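PDB 2HEU: sugar ABC transporter, sugar-binding protein from Streptococcus pneumoniae, which probably captures raffinose-type or related sugars outside the cell membrane and hands them to its ABC transporter for import, here without bound sugar. Local coordinates for residues A88-S97 / V115-P123; L199-L209 / V389-K400. All coordinates share one frame; numbering follows the deposited sequence. Where two conformers were deposited one is given.

Contact 1 of 2, residues A88-S97 / V115-P123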
# COMPACT_ATOMS: atom_id res chain seq x y z
N ALA A 88 18.07 2.35 -9.31
CA ALA A 88 17.89 1.66 -10.54
C ALA A 88 18.50 2.45 -11.72
O ALA A 88 19.21 1.90 -12.59
CB ALA A 88 16.44 1.36 -10.80
N LYS A 89 18.28 3.78 -11.71
CA LYS A 89 18.88 4.65 -12.74
C LYS A 89 20.39 4.61 -12.65
O LYS A 89 21.07 4.64 -13.70
CB LYS A 89 18.40 6.08 -12.54
CG LYS A 89 17.09 6.28 -13.11
CD LYS A 89 16.60 7.70 -12.80
CE LYS A 89 15.08 7.71 -12.97
NZ LYS A 89 14.32 7.03 -11.86
N ALA A 90 20.94 4.49 -11.44
CA ALA A 90 22.37 4.48 -11.21
C ALA A 90 23.02 3.13 -11.37
O ALA A 90 24.28 3.02 -11.14
CB ALA A 90 22.72 5.01 -9.85
N GLY A 91 22.28 2.07 -11.77
CA GLY A 91 22.86 0.81 -12.05
C GLY A 91 23.08 -0.08 -10.86
O GLY A 91 23.76 -1.09 -11.04
N VAL A 92 22.47 0.18 -9.72
CA VAL A 92 22.68 -0.59 -8.52
C VAL A 92 22.07 -2.01 -8.68
O VAL A 92 22.55 -2.97 -8.09
CB VAL A 92 22.07 0.11 -7.31
CG1 VAL A 92 22.00 -0.75 -6.07
CG2 VAL A 92 22.80 1.45 -7.11
N PHE A 93 20.99 -2.14 -9.48
CA PHE A 93 20.20 -3.37 -9.57
C PHE A 93 20.16 -4.01 -10.94
O PHE A 93 20.24 -3.32 -11.97
CB PHE A 93 18.72 -3.09 -9.11
CG PHE A 93 18.60 -2.64 -7.70
CD1 PHE A 93 19.04 -3.45 -6.67
CD2 PHE A 93 17.96 -1.43 -7.41
CE1 PHE A 93 18.89 -3.11 -5.35
CE2 PHE A 93 17.89 -1.03 -6.06
CZ PHE A 93 18.32 -1.87 -5.05
N GLU A 94 20.15 -5.36 -10.94
CA GLU A 94 20.07 -6.11 -12.18
C GLU A 94 18.76 -5.80 -12.90
O GLU A 94 17.70 -5.74 -12.30
CB GLU A 94 20.16 -7.58 -11.87
CG GLU A 94 20.23 -8.44 -13.14
CD GLU A 94 20.41 -9.89 -12.91
OE1 GLU A 94 20.53 -10.36 -11.79
OE2 GLU A 94 20.47 -10.63 -13.95
N ASP A 95 18.81 -5.63 -14.21
CA ASP A 95 17.69 -5.50 -15.06
C ASP A 95 17.04 -6.87 -15.18
O ASP A 95 17.57 -7.87 -15.67
CB ASP A 95 18.14 -4.94 -16.46
CG ASP A 95 17.02 -4.85 -17.48
OD1 ASP A 95 15.84 -5.07 -17.13
OD2 ASP A 95 17.35 -4.50 -18.64
N LEU A 96 15.82 -6.94 -14.66
CA LEU A 96 15.00 -8.14 -14.65
C LEU A 96 14.03 -8.30 -15.82
O LEU A 96 13.24 -9.26 -15.87
CB LEU A 96 14.24 -8.31 -13.35
CG LEU A 96 15.10 -8.10 -12.06
CD1 LEU A 96 14.19 -8.31 -10.84
CD2 LEU A 96 16.26 -9.06 -11.95
N SER A 97 14.00 -7.32 -16.73
CA SER A 97 12.94 -7.25 -17.76
C SER A 97 12.74 -8.47 -18.57
O SER A 97 11.56 -8.78 -18.88
CB SER A 97 13.27 -6.09 -18.75
OG SER A 97 13.45 -4.87 -18.07
N VAL A 115 11.82 1.68 -14.66
CA VAL A 115 12.74 2.81 -14.70
C VAL A 115 13.45 2.77 -16.03
O VAL A 115 14.03 1.75 -16.39
CB VAL A 115 13.75 2.77 -13.55
CG1 VAL A 115 14.79 3.94 -13.56
CG2 VAL A 115 13.02 2.76 -12.26
N ASN A 116 13.29 3.84 -16.81
CA ASN A 116 13.77 3.82 -18.23
C ASN A 116 13.25 2.57 -18.96
O ASN A 116 14.00 1.93 -19.73
CB ASN A 116 15.29 3.89 -18.32
CG ASN A 116 15.88 5.10 -17.61
OD1 ASN A 116 16.92 5.00 -16.91
ND2 ASN A 116 15.27 6.27 -17.82
N GLU A 117 11.97 2.29 -18.71
CA GLU A 117 11.14 1.22 -19.26
C GLU A 117 11.62 -0.21 -18.89
O GLU A 117 11.02 -1.19 -19.38
CB GLU A 117 10.98 1.34 -20.79
CG GLU A 117 10.33 2.65 -21.30
CD GLU A 117 11.20 3.88 -21.12
OE1 GLU A 117 12.36 3.91 -21.60
OE2 GLU A 117 10.74 4.85 -20.48
N LYS A 118 12.62 -0.34 -17.99
CA LYS A 118 13.15 -1.62 -17.55
C LYS A 118 12.67 -1.95 -16.18
O LYS A 118 12.44 -1.04 -15.38
CB LYS A 118 14.69 -1.56 -17.62
CG LYS A 118 15.22 -1.39 -18.98
CD LYS A 118 16.74 -1.17 -19.00
CE LYS A 118 17.09 0.23 -18.65
NZ LYS A 118 16.82 1.16 -19.83
N VAL A 119 12.41 -3.22 -15.94
CA VAL A 119 11.96 -3.65 -14.66
C VAL A 119 13.11 -4.12 -13.80
O VAL A 119 13.90 -4.96 -14.19
CB VAL A 119 10.91 -4.82 -14.84
CG1 VAL A 119 10.58 -5.47 -13.51
CG2 VAL A 119 9.69 -4.31 -15.56
N TYR A 120 13.17 -3.58 -12.56
CA TYR A 120 14.18 -3.88 -11.62
C TYR A 120 13.71 -4.51 -10.35
O TYR A 120 14.54 -4.67 -9.42
CB TYR A 120 14.97 -2.56 -11.29
CG TYR A 120 15.70 -1.95 -12.46
CD1 TYR A 120 16.99 -2.41 -12.82
CD2 TYR A 120 15.13 -0.99 -13.25
CE1 TYR A 120 17.71 -1.88 -13.87
CE2 TYR A 120 15.83 -0.48 -14.31
CZ TYR A 120 17.09 -0.95 -14.66
OH TYR A 120 17.80 -0.39 -15.69
N ASN A 121 12.43 -4.82 -10.23
CA ASN A 121 11.90 -5.29 -8.96
C ASN A 121 10.77 -6.24 -9.25
O ASN A 121 9.95 -5.95 -10.18
CB ASN A 121 11.46 -4.10 -8.12
CG ASN A 121 10.89 -4.41 -6.79
OD1 ASN A 121 9.73 -4.75 -6.67
ND2 ASN A 121 11.75 -4.29 -5.74
N VAL A 122 10.66 -7.32 -8.53
CA VAL A 122 9.53 -8.26 -8.58
C VAL A 122 8.58 -7.95 -7.43
O VAL A 122 8.94 -8.20 -6.25
CB VAL A 122 9.98 -9.75 -8.45
CG1 VAL A 122 8.83 -10.64 -8.57
CG2 VAL A 122 11.06 -10.03 -9.55
N PRO A 123 7.42 -7.35 -7.72
CA PRO A 123 6.46 -7.14 -6.61
C PRO A 123 5.67 -8.44 -6.45
O PRO A 123 4.89 -8.79 -7.32
CB PRO A 123 5.64 -5.89 -7.05
CG PRO A 123 6.24 -5.48 -8.43
CD PRO A 123 6.95 -6.68 -8.94
O HOH W 1 16.93 -6.10 -9.66
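Tyr120 lays one face of its ring against the methyl of Ala88, whose CB stands 3.9 Å from the ring centroid and somewhat toward the rim, a CH-pi contact. With CG turned beside its own backbone N (chi1 -63°), Tyr120 sends the ring in between the end of helix 82-89 and the extended chain of 93-95; Phe93 O lies near the plane of the ring at its edge. The small methyl of Ala88 lets the helix end come right down on the ring. Beside it Val115 adds CG2 to the methyl, while its CG1 presses on CG of Lys89 at 3.3 Å, tighter than usual for two carbons. At the other end, the Leu96 and Val122 side chains cross at about a right angle, CD1 meeting CG2.

Outward the chemistry turns polar. Leu96 N donates to Val119 O at 2.8 Å, and Val119 N returns a bond to Ser97 OG (2.9 Å). Asp95 sets that hydroxyl: its OD1 accepts Ser97 OG through the syn lone pair and Ser97 N from above the carboxylate plane, the latter an Asx turn. The carboxylate also rests on the aliphatic part of Lys118, whose NZ bends back to Asn116 O in the type I' turn 115-118. A water 2.8 Å from both Glu94 O and Tyr120 O bridges the segments.

Gly91 ends helix 82-89 in a Schellman motif, and the chain then runs beside strand 295-298, where Glu94 bonds to the backbone of Ile298. Strand 122-123, an edge strand of the mixed sheet, pairs with the same strand.

Contact 2 of 2, residues L199-L209 / V389-K400; sequences LRYSQPNAIKL and VNDLNAFFNPMK
Lys400 reaches across to the loop 199-209 with its chain fully extended beyond CG (chi2 to chi4 all near 180°), and this stretch carries NZ into a pocket of oxygens. There the ammonium group donates to Ser202 OG at 2.8 Å and to Leu199 O and Gln203 O at 3.0 Å each. The three bonds would spread its positive charge over neutral acceptors; a long, flexible chain whose ammonium end can donate three times suits this place. Ser202 OG also bonds to Tyr198 O. Gln203 O is shared: Ala206 N, closing the type II turn 203-206, and Lys400 NZ come from opposite faces of its plane.

Two asparagines of 389-400 serve the loop backbone farther along. Asn393, CG beside its own N (chi1 -73°), uses both ends of its amide on one residue: ND2 gives a nearly straight bond to Ile207 O (2.8 Å, 168°), and OD1 receives Ile207 N over a longer 3.3 Å, both in the carbonyl planes. One turn on, Asn397 OD1 accepts Asn205 N at 2.9 Å. An amide suits Asn393's place, since it can donate and accept at once.

Apolar contacts run alongside these bonds. Leu199 CB sits over one face of the Phe396 ring, 4.0 Å from its centroid, and the opposite face is backed by Phe395. Ile207 CD1 meets Leu392 CB and Phe396 CD2, while Leu209 lies by Val389. Arg200 lays its guanidinium over Met399 CB; Tyr201 covers the other face and NE bonds to Tyr365 O.

This is structural packing between remote parts of the chain: side-chain-to-backbone bonds tie the last helix, 385-396, and the residues after it to the connection between helices 192-199 and 212-222.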
# COMPACT_ATOMS: atom_id res chain seq x y z
N LEU A 199 -2.23 17.70 -9.35
CA LEU A 199 -1.56 18.14 -8.12
C LEU A 199 -0.12 18.48 -8.31
O LEU A 199 0.36 19.56 -7.95
CB LEU A 199 -1.66 17.04 -7.08
CG LEU A 199 -3.05 16.71 -6.57
CD1 LEU A 199 -3.00 15.47 -5.65
CD2 LEU A 199 -3.62 17.92 -5.76
N ARG A 200 0.64 17.55 -8.88
CA ARG A 200 2.09 17.48 -8.84
C ARG A 200 2.75 18.09 -10.10
O ARG A 200 3.78 18.72 -10.01
CB ARG A 200 2.54 16.02 -8.67
CG ARG A 200 4.04 15.69 -8.99
CD ARG A 200 4.96 16.33 -8.00
NE ARG A 200 6.35 16.07 -8.41
CZ ARG A 200 7.01 16.77 -9.27
NH1 ARG A 200 6.51 17.86 -9.81
NH2 ARG A 200 8.26 16.48 -9.51
N TYR A 201 2.10 17.84 -11.27
CA TYR A 201 2.70 18.24 -12.53
C TYR A 201 2.07 19.48 -13.13
O TYR A 201 2.46 19.90 -14.22
CB TYR A 201 2.77 17.12 -13.49
CG TYR A 201 3.64 15.98 -12.99
CD1 TYR A 201 5.01 16.18 -12.82
CD2 TYR A 201 3.13 14.72 -12.73
CE1 TYR A 201 5.85 15.13 -12.45
CE2 TYR A 201 3.93 13.64 -12.35
CZ TYR A 201 5.34 13.88 -12.24
OH TYR A 201 6.13 12.82 -11.88
N SER A 202 1.08 20.03 -12.46
CA SER A 202 0.48 21.32 -12.81
C SER A 202 1.48 22.44 -12.52
O SER A 202 2.53 22.24 -11.91
CB SER A 202 -0.83 21.46 -12.09
OG SER A 202 -0.58 21.30 -10.68
N GLN A 203 1.12 23.70 -12.87
CA GLN A 203 1.95 24.81 -12.59
C GLN A 203 2.00 25.13 -11.12
O GLN A 203 1.08 24.80 -10.38
CB GLN A 203 1.46 26.05 -13.37
CG GLN A 203 1.67 25.92 -14.86
CD GLN A 203 3.09 26.11 -15.13
OE1 GLN A 203 3.63 27.22 -15.11
NE2 GLN A 203 3.72 25.07 -15.25
N PRO A 204 3.01 25.83 -10.66
CA PRO A 204 3.00 26.40 -9.28
C PRO A 204 1.69 27.17 -9.10
O PRO A 204 1.28 27.95 -9.96
CB PRO A 204 4.24 27.25 -9.22
CG PRO A 204 5.18 26.62 -10.23
CD PRO A 204 4.25 26.25 -11.35
N ASN A 205 1.12 27.02 -7.90
CA ASN A 205 -0.05 27.76 -7.49
C ASN A 205 -1.27 27.49 -8.38
O ASN A 205 -2.24 28.24 -8.28
CB ASN A 205 0.20 29.24 -7.35
CG ASN A 205 1.24 29.48 -6.25
OD1 ASN A 205 2.28 30.23 -6.46
ND2 ASN A 205 1.03 28.87 -5.13
N ALA A 206 -1.30 26.38 -9.13
CA ALA A 206 -2.42 26.14 -10.01
C ALA A 206 -3.58 25.43 -9.35
O ALA A 206 -4.63 25.32 -9.97
CB ALA A 206 -2.02 25.33 -11.24
N ILE A 207 -3.45 25.00 -8.15
CA ILE A 207 -4.57 24.34 -7.47
C ILE A 207 -5.44 25.45 -6.89
O ILE A 207 -4.94 26.25 -6.08
CB ILE A 207 -4.07 23.37 -6.37
CG1 ILE A 207 -3.14 22.30 -6.99
CG2 ILE A 207 -5.22 22.78 -5.55
CD1 ILE A 207 -2.29 21.56 -5.98
N LYS A 208 -6.70 25.55 -7.31
CA LYS A 208 -7.59 26.62 -6.86
C LYS A 208 -8.87 26.05 -6.32
O LYS A 208 -9.41 25.06 -6.79
CB LYS A 208 -7.90 27.54 -8.03
CG LYS A 208 -6.73 28.40 -8.39
CD LYS A 208 -6.89 29.11 -9.73
CE LYS A 208 -8.04 29.88 -9.92
NZ LYS A 208 -7.90 30.62 -11.19
N LEU A 209 -9.39 26.76 -5.32
CA LEU A 209 -10.65 26.35 -4.68
C LEU A 209 -11.79 26.26 -5.66
O LEU A 209 -12.63 25.41 -5.52
CB LEU A 209 -10.95 27.35 -3.55
CG LEU A 209 -12.19 27.04 -2.77
CD1 LEU A 209 -12.16 25.67 -2.13
CD2 LEU A 209 -12.40 28.15 -1.69
N VAL A 389 -6.53 24.25 0.30
CA VAL A 389 -5.96 24.61 -1.01
C VAL A 389 -4.62 25.27 -0.84
O VAL A 389 -3.65 24.93 -1.55
CB VAL A 389 -6.96 25.48 -1.77
CG1 VAL A 389 -6.30 26.07 -3.02
CG2 VAL A 389 -8.21 24.68 -2.13
N ASN A 390 -4.51 26.21 0.07
CA ASN A 390 -3.25 26.86 0.32
C ASN A 390 -2.17 25.86 0.73
O ASN A 390 -1.02 25.91 0.26
CB ASN A 390 -3.43 27.93 1.38
CG ASN A 390 -4.22 29.13 0.91
OD1 ASN A 390 -4.46 29.31 -0.28
ND2 ASN A 390 -4.65 29.92 1.88
N ASP A 391 -2.53 24.91 1.61
CA ASP A 391 -1.63 23.86 2.03
C ASP A 391 -1.17 22.99 0.89
O ASP A 391 -0.01 22.56 0.84
CB ASP A 391 -2.28 22.98 3.10
CG ASP A 391 -2.52 23.61 4.44
OD1 ASP A 391 -1.96 24.64 4.75
OD2 ASP A 391 -3.28 22.96 5.22
N LEU A 392 -2.08 22.64 0.01
CA LEU A 392 -1.74 21.83 -1.16
C LEU A 392 -0.73 22.54 -2.01
O LEU A 392 0.29 21.96 -2.42
CB LEU A 392 -3.01 21.51 -2.00
CG LEU A 392 -3.93 20.43 -1.37
CD1 LEU A 392 -5.30 20.54 -1.95
CD2 LEU A 392 -3.36 19.04 -1.58
N ASN A 393 -0.96 23.83 -2.34
CA ASN A 393 0.05 24.53 -3.13
C ASN A 393 1.37 24.65 -2.37
O ASN A 393 2.45 24.53 -2.99
CB ASN A 393 -0.42 25.91 -3.59
CG ASN A 393 -1.46 25.78 -4.70
OD1 ASN A 393 -1.21 25.20 -5.76
ND2 ASN A 393 -2.66 26.31 -4.45
N ALA A 394 1.33 24.90 -1.08
CA ALA A 394 2.58 25.02 -0.35
C ALA A 394 3.38 23.76 -0.40
O ALA A 394 4.61 23.78 -0.48
CB ALA A 394 2.32 25.45 1.10
N PHE A 395 2.68 22.61 -0.36
CA PHE A 395 3.34 21.29 -0.40
C PHE A 395 3.87 20.95 -1.77
O PHE A 395 4.98 20.45 -1.90
CB PHE A 395 2.29 20.25 0.06
CG PHE A 395 2.75 18.83 -0.05
CD1 PHE A 395 3.87 18.39 0.64
CD2 PHE A 395 2.07 17.93 -0.85
CE1 PHE A 395 4.27 17.05 0.55
CE2 PHE A 395 2.48 16.62 -0.93
CZ PHE A 395 3.54 16.17 -0.25
N PHE A 396 3.08 21.22 -2.84
CA PHE A 396 3.50 20.83 -4.17
C PHE A 396 4.38 21.85 -4.83
O PHE A 396 5.22 21.46 -5.70
CB PHE A 396 2.28 20.48 -5.06
CG PHE A 396 1.63 19.17 -4.67
CD1 PHE A 396 2.33 17.97 -4.86
CD2 PHE A 396 0.38 19.12 -4.09
CE1 PHE A 396 1.79 16.77 -4.48
CE2 PHE A 396 -0.19 17.92 -3.71
CZ PHE A 396 0.54 16.75 -3.90
N ASN A 397 4.29 23.13 -4.50
CA ASN A 397 5.13 24.13 -5.18
C ASN A 397 6.60 23.77 -5.18
O ASN A 397 7.24 23.95 -6.24
CB ASN A 397 4.90 25.53 -4.58
CG ASN A 397 3.60 26.16 -5.05
OD1 ASN A 397 2.98 25.77 -6.05
ND2 ASN A 397 3.25 27.22 -4.37
N PRO A 398 7.22 23.36 -4.08
CA PRO A 398 8.67 23.08 -4.12
C PRO A 398 9.02 21.97 -5.10
O PRO A 398 10.16 21.90 -5.58
CB PRO A 398 9.03 22.75 -2.69
CG PRO A 398 7.95 23.43 -1.89
CD PRO A 398 6.68 23.25 -2.71
N MET A 399 8.10 21.05 -5.36
CA MET A 399 8.34 19.92 -6.26
C MET A 399 8.37 20.40 -7.68
O MET A 399 8.86 19.64 -8.57
CB MET A 399 7.33 18.85 -6.08
CG MET A 399 7.13 18.42 -4.60
SD MET A 399 6.12 16.96 -4.51
CE MET A 399 5.63 17.03 -2.76
N LYS A 400 7.84 21.59 -7.96
CA LYS A 400 7.61 22.16 -9.25
C LYS A 400 8.73 23.25 -9.60
O LYS A 400 8.73 23.68 -10.73
CB LYS A 400 6.23 22.83 -9.31
CG LYS A 400 5.07 21.84 -9.06
CD LYS A 400 3.74 22.54 -9.04
CE LYS A 400 2.59 21.56 -8.91
NZ LYS A 400 1.30 22.23 -8.84

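In the fold
Contacts 1 and 2 lie in separate parts of the chain: their centres are 30 Å apart, their nearest atoms about 10 Å, and they share no secondary-structure element. Both are partly buried. Contact 1 joins neighbours in sequence, separated by 17 residues, beside the mixed sheet, and it leans on a tyrosine ring, one backbone bond and one bond to a serine hydroxyl. Contact 2 bridges 179 residues, bringing the C-terminal helix 385-396 onto a much earlier loop; more of its touching residues are exposed, and side chains of 389-400 supply its polar bonds. The side chain of Val122 in contact 1 is about 12 Å from the bound sodium ion, and neither contact contributes to that site.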